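Local atomic coordinates of SusD superfamily protein (Bacteroides fragilis NCTC 9343, PDB entry 3NQP), a protein that probably binds glycans at the bacterial outer membrane for uptake, as other members of the SusD family do. Residues Asp87-Ile92 and Phe129-Ile134; Asn185-Tyr190 and Tyr197-Ala202; Val323-Asp328 and Leu351-Thr356; Gln451-Leu456 and Pro481-Ser486. All coordinates share one frame; numbering follows the deposited sequence.

Contacts 1 and 2 come first along the chain, in the mainly helical, TPR-like N-terminal part; contacts 3 and 4 follow in the SusD-family C-terminal part. Each closes before the next opens. Contact 1 joins helix 89-102 to helix 110-135, and contact 2 seats the loop after helix 163-181 on the start of helix 200-216, their centres 23 Å apart. Contact 3 sets helix 321-325 against strand 351-358. Its centre is 36 Å from that of contact 1, across the middle of the chain. Contact 4 sets loop 481-486 on helix 452-458, and its W454 packs against R133 and I134 of contact 1, linking the N- and C-terminal parts.

Contact 1: Asp87-Ile92 and Phe129-Ile134; sequences DLFGRI and FDLYRI
The shortest polar bond here, the salt bridge from R133 NH2 to D130 OD1 at 2.8 Å, spans one turn of helix 110-135 and encloses in sequence L131, the residue that meets L88, F89 and I92. This is packing between consecutive helices, 89-102 against 110-135, in the TPR-like helical N-terminal part of a SusD-family protein. The carboxylate oxygen is met nearly along its C-O bond, although it stands 16° out of the guanidinium plane; D130 OD2 turns to H42 ND1, so both oxygens have a partner. F129 CE2 sits 3.2 Å above the centre of the R133 guanidinium and covers one face of the group.

The contact across the segments is wholly apolar, and L131 alone supplies the second side of it. With CG beside its backbone N (chi1 -70°), it spreads two methyls toward the other helix. The side chains of L88 and L131 slide past each other in opposite directions, L131 CD2 4.0 Å from L88 CD1. The other branch, CD1, is shared: the rim carbon F89 CZ approaches it obliquely at 3.9 Å, and the terminal methyl of I92 meets it tip to tip, with I92 CD1 3.8 Å from L131 CD1.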
# COMPACT_ATOMS: atom_id res chain seq x y z
N ASP A 87 -13.75 10.28 -0.75
CA ASP A 87 -15.05 9.66 -1.04
C ASP A 87 -15.22 8.34 -0.29
O ASP A 87 -15.81 7.41 -0.80
CB ASP A 87 -15.19 9.45 -2.56
CG ASP A 87 -16.65 9.44 -3.04
OD1 ASP A 87 -17.56 9.89 -2.30
OD2 ASP A 87 -16.90 9.01 -4.17
N LEU A 88 -14.66 8.23 0.91
CA LEU A 88 -14.80 7.00 1.67
C LEU A 88 -16.04 6.92 2.57
O LEU A 88 -16.38 5.81 3.05
CB LEU A 88 -13.56 6.70 2.48
CG LEU A 88 -12.26 6.54 1.67
CD1 LEU A 88 -11.07 6.25 2.58
CD2 LEU A 88 -12.41 5.45 0.63
N PHE A 89 -16.71 8.03 2.85
CA PHE A 89 -17.82 7.96 3.83
C PHE A 89 -19.04 7.22 3.29
O PHE A 89 -19.79 6.62 4.07
CB PHE A 89 -18.19 9.34 4.42
CG PHE A 89 -17.23 9.80 5.47
CD1 PHE A 89 -17.18 9.18 6.71
CD2 PHE A 89 -16.33 10.81 5.20
CE1 PHE A 89 -16.29 9.57 7.67
CE2 PHE A 89 -15.42 11.19 6.15
CZ PHE A 89 -15.41 10.59 7.39
N GLY A 90 -19.24 7.22 1.97
CA GLY A 90 -20.35 6.43 1.41
C GLY A 90 -20.14 4.94 1.72
O GLY A 90 -21.06 4.23 2.19
N ARG A 91 -18.90 4.48 1.50
CA ARG A 91 -18.52 3.09 1.82
C ARG A 91 -18.70 2.76 3.30
O ARG A 91 -19.25 1.71 3.64
CB ARG A 91 -17.06 2.87 1.43
CG ARG A 91 -16.90 2.67 -0.06
CD ARG A 91 -15.51 3.07 -0.46
NE ARG A 91 -15.26 2.76 -1.85
CZ ARG A 91 -15.31 3.64 -2.84
NH1 ARG A 91 -15.58 4.93 -2.64
NH2 ARG A 91 -15.07 3.20 -4.05
N ILE A 92 -18.19 3.65 4.15
CA ILE A 92 -18.32 3.51 5.61
C ILE A 92 -19.80 3.40 6.02
O ILE A 92 -20.15 2.55 6.85
CB ILE A 92 -17.65 4.67 6.40
CG1 ILE A 92 -16.13 4.52 6.34
CG2 ILE A 92 -18.13 4.71 7.90
CD1 ILE A 92 -15.34 5.77 6.68
N PHE A 129 -8.53 4.00 9.28
CA PHE A 129 -7.08 4.08 9.49
C PHE A 129 -6.42 4.83 8.32
O PHE A 129 -5.48 5.61 8.54
CB PHE A 129 -6.48 2.68 9.70
CG PHE A 129 -4.98 2.66 9.96
CD1 PHE A 129 -4.40 3.48 10.91
CD2 PHE A 129 -4.16 1.77 9.26
CE1 PHE A 129 -3.04 3.43 11.16
CE2 PHE A 129 -2.81 1.71 9.49
CZ PHE A 129 -2.23 2.55 10.46
N ASP A 130 -6.90 4.62 7.09
CA ASP A 130 -6.48 5.49 5.97
C ASP A 130 -6.88 6.96 6.29
O ASP A 130 -6.04 7.88 6.15
CB ASP A 130 -7.08 5.05 4.65
CG ASP A 130 -6.20 3.99 3.90
OD1 ASP A 130 -5.20 3.51 4.47
OD2 ASP A 130 -6.56 3.65 2.77
N LEU A 131 -8.12 7.18 6.71
CA LEU A 131 -8.57 8.55 7.00
C LEU A 131 -7.71 9.17 8.11
O LEU A 131 -7.32 10.34 8.02
CB LEU A 131 -10.06 8.60 7.35
CG LEU A 131 -11.01 8.33 6.16
CD1 LEU A 131 -12.40 8.24 6.66
CD2 LEU A 131 -10.94 9.37 5.04
N TYR A 132 -7.37 8.39 9.13
CA TYR A 132 -6.50 8.92 10.23
C TYR A 132 -5.10 9.26 9.76
O TYR A 132 -4.55 10.28 10.13
CB TYR A 132 -6.44 7.89 11.37
CG TYR A 132 -5.50 8.13 12.50
CD1 TYR A 132 -4.16 7.80 12.40
CD2 TYR A 132 -5.95 8.71 13.71
CE1 TYR A 132 -3.29 8.00 13.43
CE2 TYR A 132 -5.08 8.89 14.79
CZ TYR A 132 -3.74 8.53 14.65
OH TYR A 132 -2.84 8.68 15.68
N ARG A 133 -4.50 8.40 8.94
CA ARG A 133 -3.15 8.68 8.45
C ARG A 133 -3.07 9.83 7.45
O ARG A 133 -2.06 10.53 7.35
CB ARG A 133 -2.55 7.42 7.84
CG ARG A 133 -2.32 6.34 8.91
CD ARG A 133 -1.59 5.13 8.33
NE ARG A 133 -2.43 4.41 7.42
CZ ARG A 133 -2.07 3.31 6.78
NH1 ARG A 133 -0.87 2.77 6.98
NH2 ARG A 133 -2.93 2.73 5.98
N ILE A 134 -4.14 10.03 6.70
CA ILE A 134 -4.19 11.09 5.70
C ILE A 134 -4.62 12.41 6.34
O ILE A 134 -4.00 13.40 6.10
CB ILE A 134 -5.17 10.73 4.56
CG1 ILE A 134 -4.65 9.53 3.78
CG2 ILE A 134 -5.50 11.95 3.61
CD1 ILE A 134 -3.42 9.84 2.92

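Contact 2: Asn185-Tyr190 and Tyr197-Ala202; sequences NDFDPY and YWSKAA. With EDO (1,2-ethanediol), chain G.
Direct polar contact between the segments rests on K200 and N185. K200 NZ donates to N185 OD1 over 2.8 Å, arriving 16° out of the carbonyl plane. The lysine gets there by leaving the helix with CG anti to its backbone N (chi1 -173°) and running fully extended, crossing N185 at a slant. K200 NZ also bonds G182 O, so it grips two carbonyl oxygens of the loop, and N185 is held through ND2 by N242 O.

Water supplies a second set of links, all at backbone level. Water 1 donates to N185 O and accepts from A201 N, each at 3.0 Å. In the same way water 2 joins D186 O to K200 N, the latter at 2.9 Å. The two N-H groups belong to the first turn of helix 200-216; the waters accept from them and pass a hydrogen on to the loop carbonyls. Water 3 lies between F187 O and Y197 O.

The F187 ring makes the apolar contact, CE1 lying 3.7 Å from A201 CB; the S199 hydroxyl oxygen is also near it, obliquely like A201 CB.

Within each segment one side chain bonds to its own backbone. D186 OD1 accepts from D188 N at 2.8 Å, an Asx turn. S199 OG accepts from A202 N at 3.3 Å: the loop between helices 163-181 and 200-216 folds back on the serine N-cap of the second helix.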
# COMPACT_ATOMS: atom_id res chain seq x y z
N ASN A 185 -10.02 -19.26 11.65
CA ASN A 185 -8.81 -18.84 10.90
C ASN A 185 -8.92 -19.08 9.38
O ASN A 185 -8.02 -18.73 8.62
CB ASN A 185 -7.59 -19.61 11.42
CG ASN A 185 -7.07 -19.11 12.76
OD1 ASN A 185 -7.80 -18.53 13.60
ND2 ASN A 185 -5.79 -19.33 12.99
N ASP A 186 -10.01 -19.71 8.94
CA ASP A 186 -10.17 -20.13 7.54
C ASP A 186 -10.23 -18.88 6.68
O ASP A 186 -10.89 -17.91 7.00
CB ASP A 186 -11.43 -21.01 7.38
CG ASP A 186 -11.57 -21.73 5.99
OD1 ASP A 186 -11.00 -21.32 4.93
OD2 ASP A 186 -12.35 -22.72 5.95
N PHE A 187 -9.50 -18.91 5.58
CA PHE A 187 -9.56 -17.83 4.63
C PHE A 187 -10.79 -17.83 3.72
O PHE A 187 -11.06 -16.79 3.10
CB PHE A 187 -8.30 -17.84 3.78
CG PHE A 187 -7.07 -17.34 4.48
CD1 PHE A 187 -6.82 -15.97 4.60
CD2 PHE A 187 -6.12 -18.23 4.94
CE1 PHE A 187 -5.62 -15.50 5.20
CE2 PHE A 187 -4.96 -17.79 5.56
CZ PHE A 187 -4.70 -16.44 5.69
N ASP A 188 -11.52 -18.94 3.61
CA ASP A 188 -12.50 -19.12 2.51
C ASP A 188 -13.63 -20.03 2.95
O ASP A 188 -13.92 -21.01 2.28
CB ASP A 188 -11.82 -19.74 1.26
CG ASP A 188 -12.66 -19.59 -0.03
OD1 ASP A 188 -13.54 -18.68 -0.11
OD2 ASP A 188 -12.40 -20.39 -0.96
N PRO A 189 -14.29 -19.70 4.06
CA PRO A 189 -15.18 -20.66 4.70
C PRO A 189 -16.44 -21.01 3.91
O PRO A 189 -17.00 -22.06 4.17
CB PRO A 189 -15.54 -19.97 6.03
CG PRO A 189 -15.38 -18.52 5.77
CD PRO A 189 -14.25 -18.41 4.78
N TYR A 190 -16.87 -20.13 3.01
CA TYR A 190 -18.04 -20.33 2.13
C TYR A 190 -17.63 -20.50 0.67
O TYR A 190 -18.47 -20.43 -0.23
CB TYR A 190 -19.02 -19.14 2.32
CG TYR A 190 -19.38 -19.07 3.78
CD1 TYR A 190 -20.13 -20.08 4.36
CD2 TYR A 190 -18.87 -18.09 4.60
CE1 TYR A 190 -20.40 -20.09 5.70
CE2 TYR A 190 -19.13 -18.09 5.97
CZ TYR A 190 -19.90 -19.09 6.50
OH TYR A 190 -20.19 -19.10 7.84
N TYR A 197 -11.65 -12.09 0.23
CA TYR A 197 -12.59 -11.59 1.25
C TYR A 197 -11.80 -11.36 2.52
O TYR A 197 -10.85 -12.08 2.80
CB TYR A 197 -13.71 -12.60 1.50
CG TYR A 197 -14.68 -12.63 0.35
CD1 TYR A 197 -14.44 -13.40 -0.78
CD2 TYR A 197 -15.83 -11.82 0.38
CE1 TYR A 197 -15.35 -13.40 -1.87
CE2 TYR A 197 -16.72 -11.81 -0.67
CZ TYR A 197 -16.48 -12.59 -1.81
OH TYR A 197 -17.37 -12.59 -2.85
N TRP A 198 -12.19 -10.37 3.29
CA TRP A 198 -11.47 -10.04 4.51
C TRP A 198 -11.56 -11.19 5.49
O TRP A 198 -12.54 -11.95 5.47
CB TRP A 198 -12.05 -8.75 5.11
CG TRP A 198 -11.18 -8.12 6.18
CD1 TRP A 198 -11.25 -8.35 7.51
CD2 TRP A 198 -10.11 -7.21 5.99
NE1 TRP A 198 -10.32 -7.61 8.17
CE2 TRP A 198 -9.61 -6.88 7.26
CE3 TRP A 198 -9.54 -6.59 4.86
CZ2 TRP A 198 -8.58 -5.97 7.46
CZ3 TRP A 198 -8.50 -5.70 5.07
CH2 TRP A 198 -8.03 -5.41 6.34
N SER A 199 -10.51 -11.38 6.29
CA SER A 199 -10.35 -12.59 7.11
C SER A 199 -9.77 -12.20 8.44
O SER A 199 -9.33 -11.06 8.62
CB SER A 199 -9.39 -13.57 6.42
OG SER A 199 -8.06 -12.98 6.29
N LYS A 200 -9.71 -13.16 9.35
CA LYS A 200 -9.07 -12.97 10.67
C LYS A 200 -7.60 -12.58 10.54
O LYS A 200 -7.10 -11.64 11.20
CB LYS A 200 -9.25 -14.21 11.52
CG LYS A 200 -8.78 -14.07 12.96
CD LYS A 200 -8.80 -15.41 13.62
CE LYS A 200 -8.03 -15.39 14.87
NZ LYS A 200 -8.18 -16.59 15.65
N ALA A 201 -6.88 -13.27 9.68
CA ALA A 201 -5.50 -12.90 9.41
C ALA A 201 -5.35 -11.44 8.97
O ALA A 201 -4.43 -10.76 9.32
CB ALA A 201 -4.93 -13.80 8.38
N ALA A 202 -6.26 -10.98 8.13
CA ALA A 202 -6.21 -9.64 7.62
C ALA A 202 -6.40 -8.64 8.75
O ALA A 202 -5.69 -7.60 8.80
CB ALA A 202 -7.28 -9.45 6.52
C1 EDO G . -14.58 -10.71 -5.71
O1 EDO G . -14.99 -9.73 -6.69
C2 EDO G . -14.68 -10.12 -4.31
O2 EDO G . -16.06 -9.84 -4.04
O HOH W 1 -7.78 -15.75 8.34
O HOH W 2 -10.83 -15.86 8.96
O HOH W 3 -9.77 -14.52 2.68

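Contact 3: Val323-Asp328 and Leu351-Thr356; sequences VYQNFD and LSLYGT. With EDO (1,2-ethanediol), chain E.
L353 is the first residue of 351-356 to touch the helix, its CD2 methyl lying between Y324 and Q325. Strand 351-358 pairs antiparallel with 338-344 in a two-stranded sheet, and helix 321-325 packs on it through Y324 and Q325. In L353, CG anti to the backbone N (chi1 -180°) heads for the helix and chi2 63° sets CD2 there. The leucine crosses Y324 obliquely, L353 CD2 3.9 Å from Y324 CD2. Q325 passes the leucine in the opposite direction, its extended chain bringing Q325 NE2 to 3.6 Å from L353 CD2.

A classic beta bulge follows, two residues, Y354 and G355, set against the single S341 of strand 338-344. Y354 instead meets an ethanediol, probably from the crystallisation liquor, which puts its C2 3.4 Å above one face of the tyrosine ring, offset toward the rim, while its O2 donates to Y354 O.

T356 returns to the helix with two different groups. Its methyl covers the root of Y324, T356 CG2 standing 3.7 Å from Y324 CB, while Y324 OH bonds E335 OE2 farther out. Its hydroxyl, between N and C at chi1 62°, is bridged by water 4: the water accepts from Y324 N at 3.0 Å and lies 3.1 Å from T356 OG1.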
# COMPACT_ATOMS: atom_id res chain seq x y z
N VAL A 323 15.32 4.55 -8.87
CA VAL A 323 14.63 3.48 -8.17
C VAL A 323 15.07 2.15 -8.80
O VAL A 323 15.50 1.23 -8.09
CB VAL A 323 13.10 3.66 -8.24
CG1 VAL A 323 12.36 2.47 -7.72
CG2 VAL A 323 12.66 4.95 -7.44
N TYR A 324 14.96 2.05 -10.12
CA TYR A 324 15.54 0.92 -10.89
C TYR A 324 17.05 0.69 -10.64
O TYR A 324 17.49 -0.44 -10.36
CB TYR A 324 15.24 1.11 -12.36
CG TYR A 324 15.73 0.02 -13.32
CD1 TYR A 324 15.06 -1.18 -13.43
CD2 TYR A 324 16.86 0.21 -14.12
CE1 TYR A 324 15.48 -2.19 -14.31
CE2 TYR A 324 17.30 -0.80 -15.03
CZ TYR A 324 16.60 -1.99 -15.12
OH TYR A 324 16.98 -2.99 -15.98
N GLN A 325 17.83 1.75 -10.72
CA GLN A 325 19.29 1.63 -10.59
C GLN A 325 19.73 1.22 -9.19
O GLN A 325 20.85 0.72 -9.02
CB GLN A 325 19.97 2.95 -10.94
CG GLN A 325 19.77 3.36 -12.37
CD GLN A 325 20.27 4.75 -12.65
OE1 GLN A 325 20.03 5.68 -11.87
NE2 GLN A 325 20.97 4.90 -13.75
N ASN A 326 18.86 1.42 -8.20
CA ASN A 326 19.13 0.94 -6.82
C ASN A 326 19.19 -0.58 -6.66
O ASN A 326 19.76 -1.10 -5.70
CB ASN A 326 18.06 1.44 -5.85
CG ASN A 326 18.39 2.81 -5.24
OD1 ASN A 326 19.47 3.37 -5.45
ND2 ASN A 326 17.43 3.34 -4.46
N PHE A 327 18.52 -1.31 -7.55
CA PHE A 327 18.60 -2.77 -7.53
C PHE A 327 19.93 -3.27 -8.12
O PHE A 327 20.32 -2.86 -9.21
CB PHE A 327 17.47 -3.38 -8.38
CG PHE A 327 16.07 -3.19 -7.83
CD1 PHE A 327 15.51 -4.13 -6.98
CD2 PHE A 327 15.28 -2.14 -8.24
CE1 PHE A 327 14.20 -4.00 -6.53
CE2 PHE A 327 13.97 -1.97 -7.74
CZ PHE A 327 13.44 -2.93 -6.89
N ASP A 328 20.57 -4.24 -7.45
CA ASP A 328 21.62 -5.05 -8.08
C ASP A 328 21.03 -5.88 -9.21
O ASP A 328 19.86 -6.25 -9.16
CB ASP A 328 22.23 -6.03 -7.07
CG ASP A 328 22.93 -5.34 -5.95
OD1 ASP A 328 23.65 -4.37 -6.25
OD2 ASP A 328 22.75 -5.73 -4.79
N LEU A 351 24.44 2.48 -25.08
CA LEU A 351 23.09 2.60 -24.57
C LEU A 351 23.14 3.34 -23.25
O LEU A 351 24.00 3.05 -22.40
CB LEU A 351 22.46 1.21 -24.40
CG LEU A 351 22.29 0.34 -25.66
CD1 LEU A 351 21.81 -1.04 -25.29
CD2 LEU A 351 21.32 0.97 -26.64
N SER A 352 22.24 4.29 -23.07
CA SER A 352 22.12 4.97 -21.78
C SER A 352 20.67 4.86 -21.26
O SER A 352 19.71 5.01 -22.02
CB SER A 352 22.57 6.43 -21.90
OG SER A 352 21.76 7.10 -22.85
N LEU A 353 20.52 4.59 -19.98
CA LEU A 353 19.20 4.38 -19.40
C LEU A 353 18.35 5.65 -19.57
O LEU A 353 18.77 6.75 -19.16
CB LEU A 353 19.29 4.03 -17.90
CG LEU A 353 17.94 3.77 -17.17
CD1 LEU A 353 17.24 2.51 -17.81
CD2 LEU A 353 18.13 3.63 -15.63
N TYR A 354 17.15 5.49 -20.12
CA TYR A 354 16.26 6.63 -20.36
C TYR A 354 15.00 6.61 -19.49
O TYR A 354 14.77 7.49 -18.67
CB TYR A 354 15.91 6.67 -21.85
CG TYR A 354 15.22 7.92 -22.35
CD1 TYR A 354 13.86 8.10 -22.20
CD2 TYR A 354 15.95 8.96 -22.92
CE1 TYR A 354 13.24 9.27 -22.65
CE2 TYR A 354 15.34 10.09 -23.37
CZ TYR A 354 13.98 10.25 -23.26
OH TYR A 354 13.37 11.43 -23.73
N GLY A 355 14.17 5.58 -19.66
CA GLY A 355 12.97 5.43 -18.85
C GLY A 355 12.85 4.03 -18.26
O GLY A 355 13.63 3.14 -18.57
N THR A 356 11.90 3.88 -17.37
CA THR A 356 11.59 2.62 -16.78
C THR A 356 10.08 2.51 -16.78
O THR A 356 9.39 3.51 -16.72
CB THR A 356 12.18 2.51 -15.34
OG1 THR A 356 11.57 3.51 -14.52
CG2 THR A 356 13.72 2.67 -15.34
C1 EDO E . 17.73 11.19 -19.99
O1 EDO E . 18.47 9.99 -19.75
C2 EDO E . 16.22 10.95 -20.08
O2 EDO E . 15.62 10.65 -18.81
O HOH W 4 12.85 3.46 -11.75

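Contact 4: Gln451-Leu456 and Pro481-Ser486; sequences QRWWDL and PILNKS
Two flat groups of helix 452-458 receive 481-486 at their edges. The W453 indole meets L483 near its own plane, W453 CH2 lying 4.2 Å from L483 CD1. Likewise, I482 CD1 stands at the rim of the R452 guanidinium, 4.0 Å from R452 NH1. Within the helix, W453 CD1 sits 3.4 Å above one face of the W454 ring, offset toward its rim; only this edge lies over W454, for the ring planes are well inclined and the indoles are not stacked.

The guanidinium is held elsewhere: R452 NE forms a salt bridge with D443 OD1, and R452 NH1 bonds G51 O and G474 O. A bend at chi3 (-142°) turns the group from its otherwise extended stem. Between arginine and tryptophan, L456 crosses I482 at about a right angle; the distance from L456 CD1 to I482 CD1, 3.4 Å, is tighter than usual for two methyls.

No hydrogen bond joins the segments directly, but L456 and L483 both make backbone hydrogen bonds to V469. Farther along the loop, N484 OD1 accepts from S486 N at 2.9 Å in the carbonyl plane and from S486 OG at 2.8 Å, tilted 25° from it. Apolar residues thus seat an irregular loop on a short buried helix, and the loop then turns through an Asx turn.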
# COMPACT_ATOMS: atom_id res chain seq x y z
N GLN A 451 3.44 1.43 0.24
CA GLN A 451 4.06 1.56 1.54
C GLN A 451 4.89 2.84 1.82
O GLN A 451 4.97 3.31 2.99
CB GLN A 451 4.96 0.37 1.79
CG GLN A 451 4.24 -0.99 1.74
CD GLN A 451 3.20 -1.14 2.80
OE1 GLN A 451 3.49 -1.07 4.00
NE2 GLN A 451 1.95 -1.31 2.37
N ARG A 452 5.56 3.36 0.80
CA ARG A 452 6.63 4.31 1.07
C ARG A 452 6.18 5.59 1.79
O ARG A 452 6.88 6.07 2.71
CB ARG A 452 7.44 4.69 -0.17
CG ARG A 452 8.72 5.45 0.25
CD ARG A 452 9.74 5.57 -0.88
NE ARG A 452 11.08 5.42 -0.34
CZ ARG A 452 11.92 6.39 -0.01
NH1 ARG A 452 11.66 7.67 -0.26
NH2 ARG A 452 13.09 6.05 0.51
N TRP A 453 5.04 6.13 1.43
CA TRP A 453 4.59 7.36 2.12
C TRP A 453 4.41 7.04 3.59
O TRP A 453 4.82 7.81 4.46
CB TRP A 453 3.28 7.93 1.53
CG TRP A 453 2.71 9.13 2.35
CD1 TRP A 453 1.51 9.19 2.94
CD2 TRP A 453 3.39 10.35 2.67
NE1 TRP A 453 1.37 10.38 3.62
CE2 TRP A 453 2.50 11.12 3.45
CE3 TRP A 453 4.63 10.88 2.34
CZ2 TRP A 453 2.83 12.37 3.92
CZ3 TRP A 453 4.96 12.13 2.82
CH2 TRP A 453 4.06 12.86 3.58
N TRP A 454 3.79 5.88 3.87
CA TRP A 454 3.56 5.49 5.27
C TRP A 454 4.89 5.26 6.02
O TRP A 454 5.09 5.74 7.15
CB TRP A 454 2.62 4.29 5.35
CG TRP A 454 1.28 4.49 4.66
CD1 TRP A 454 0.61 3.59 3.89
CD2 TRP A 454 0.42 5.63 4.77
NE1 TRP A 454 -0.60 4.13 3.48
CE2 TRP A 454 -0.73 5.38 4.02
CE3 TRP A 454 0.52 6.85 5.44
CZ2 TRP A 454 -1.76 6.29 3.91
CZ3 TRP A 454 -0.51 7.77 5.31
CH2 TRP A 454 -1.62 7.48 4.55
N ASP A 455 5.81 4.57 5.36
CA ASP A 455 7.15 4.33 5.92
C ASP A 455 7.88 5.63 6.28
O ASP A 455 8.52 5.68 7.34
CB ASP A 455 7.99 3.50 4.94
CG ASP A 455 7.43 2.10 4.72
OD1 ASP A 455 6.63 1.61 5.54
OD2 ASP A 455 7.77 1.47 3.69
N LEU A 456 7.76 6.67 5.42
CA LEU A 456 8.37 7.97 5.66
C LEU A 456 7.74 8.71 6.81
O LEU A 456 8.44 9.42 7.56
CB LEU A 456 8.33 8.86 4.42
CG LEU A 456 9.18 8.35 3.24
CD1 LEU A 456 8.74 9.14 1.96
CD2 LEU A 456 10.70 8.53 3.52
N PRO A 481 15.62 16.55 2.40
CA PRO A 481 14.43 15.93 2.96
C PRO A 481 13.24 16.13 2.04
O PRO A 481 13.17 17.14 1.36
CB PRO A 481 14.20 16.68 4.26
CG PRO A 481 15.02 17.90 4.20
CD PRO A 481 16.11 17.68 3.22
N ILE A 482 12.32 15.17 2.05
CA ILE A 482 11.10 15.28 1.24
C ILE A 482 10.23 16.44 1.74
O ILE A 482 9.72 17.19 0.93
CB ILE A 482 10.36 13.93 1.23
CG1 ILE A 482 11.22 12.94 0.43
CG2 ILE A 482 8.99 14.02 0.61
CD1 ILE A 482 10.76 11.47 0.56
N LEU A 483 10.05 16.57 3.06
CA LEU A 483 9.49 17.78 3.69
C LEU A 483 10.49 18.50 4.60
O LEU A 483 11.28 17.89 5.30
CB LEU A 483 8.24 17.46 4.55
CG LEU A 483 7.04 16.82 3.82
CD1 LEU A 483 5.91 16.45 4.79
CD2 LEU A 483 6.57 17.73 2.66
N ASN A 484 10.39 19.81 4.61
CA ASN A 484 11.18 20.68 5.46
C ASN A 484 10.41 20.79 6.75
O ASN A 484 9.32 21.36 6.78
CB ASN A 484 11.31 22.04 4.77
CG ASN A 484 12.10 23.06 5.58
OD1 ASN A 484 12.00 23.13 6.79
ND2 ASN A 484 12.88 23.87 4.88
N LYS A 485 10.97 20.26 7.83
CA LYS A 485 10.29 20.24 9.10
C LYS A 485 9.96 21.64 9.66
O LYS A 485 9.03 21.78 10.43
CB LYS A 485 11.11 19.47 10.11
CG LYS A 485 10.35 19.17 11.42
CD LYS A 485 11.12 18.17 12.27
CE LYS A 485 10.25 17.66 13.43
NZ LYS A 485 9.81 18.81 14.26
N SER A 486 10.72 22.66 9.30
CA SER A 486 10.49 23.98 9.93
C SER A 486 9.36 24.76 9.23
O SER A 486 8.72 25.58 9.87
CB SER A 486 11.76 24.81 9.92
OG SER A 486 12.01 25.22 8.59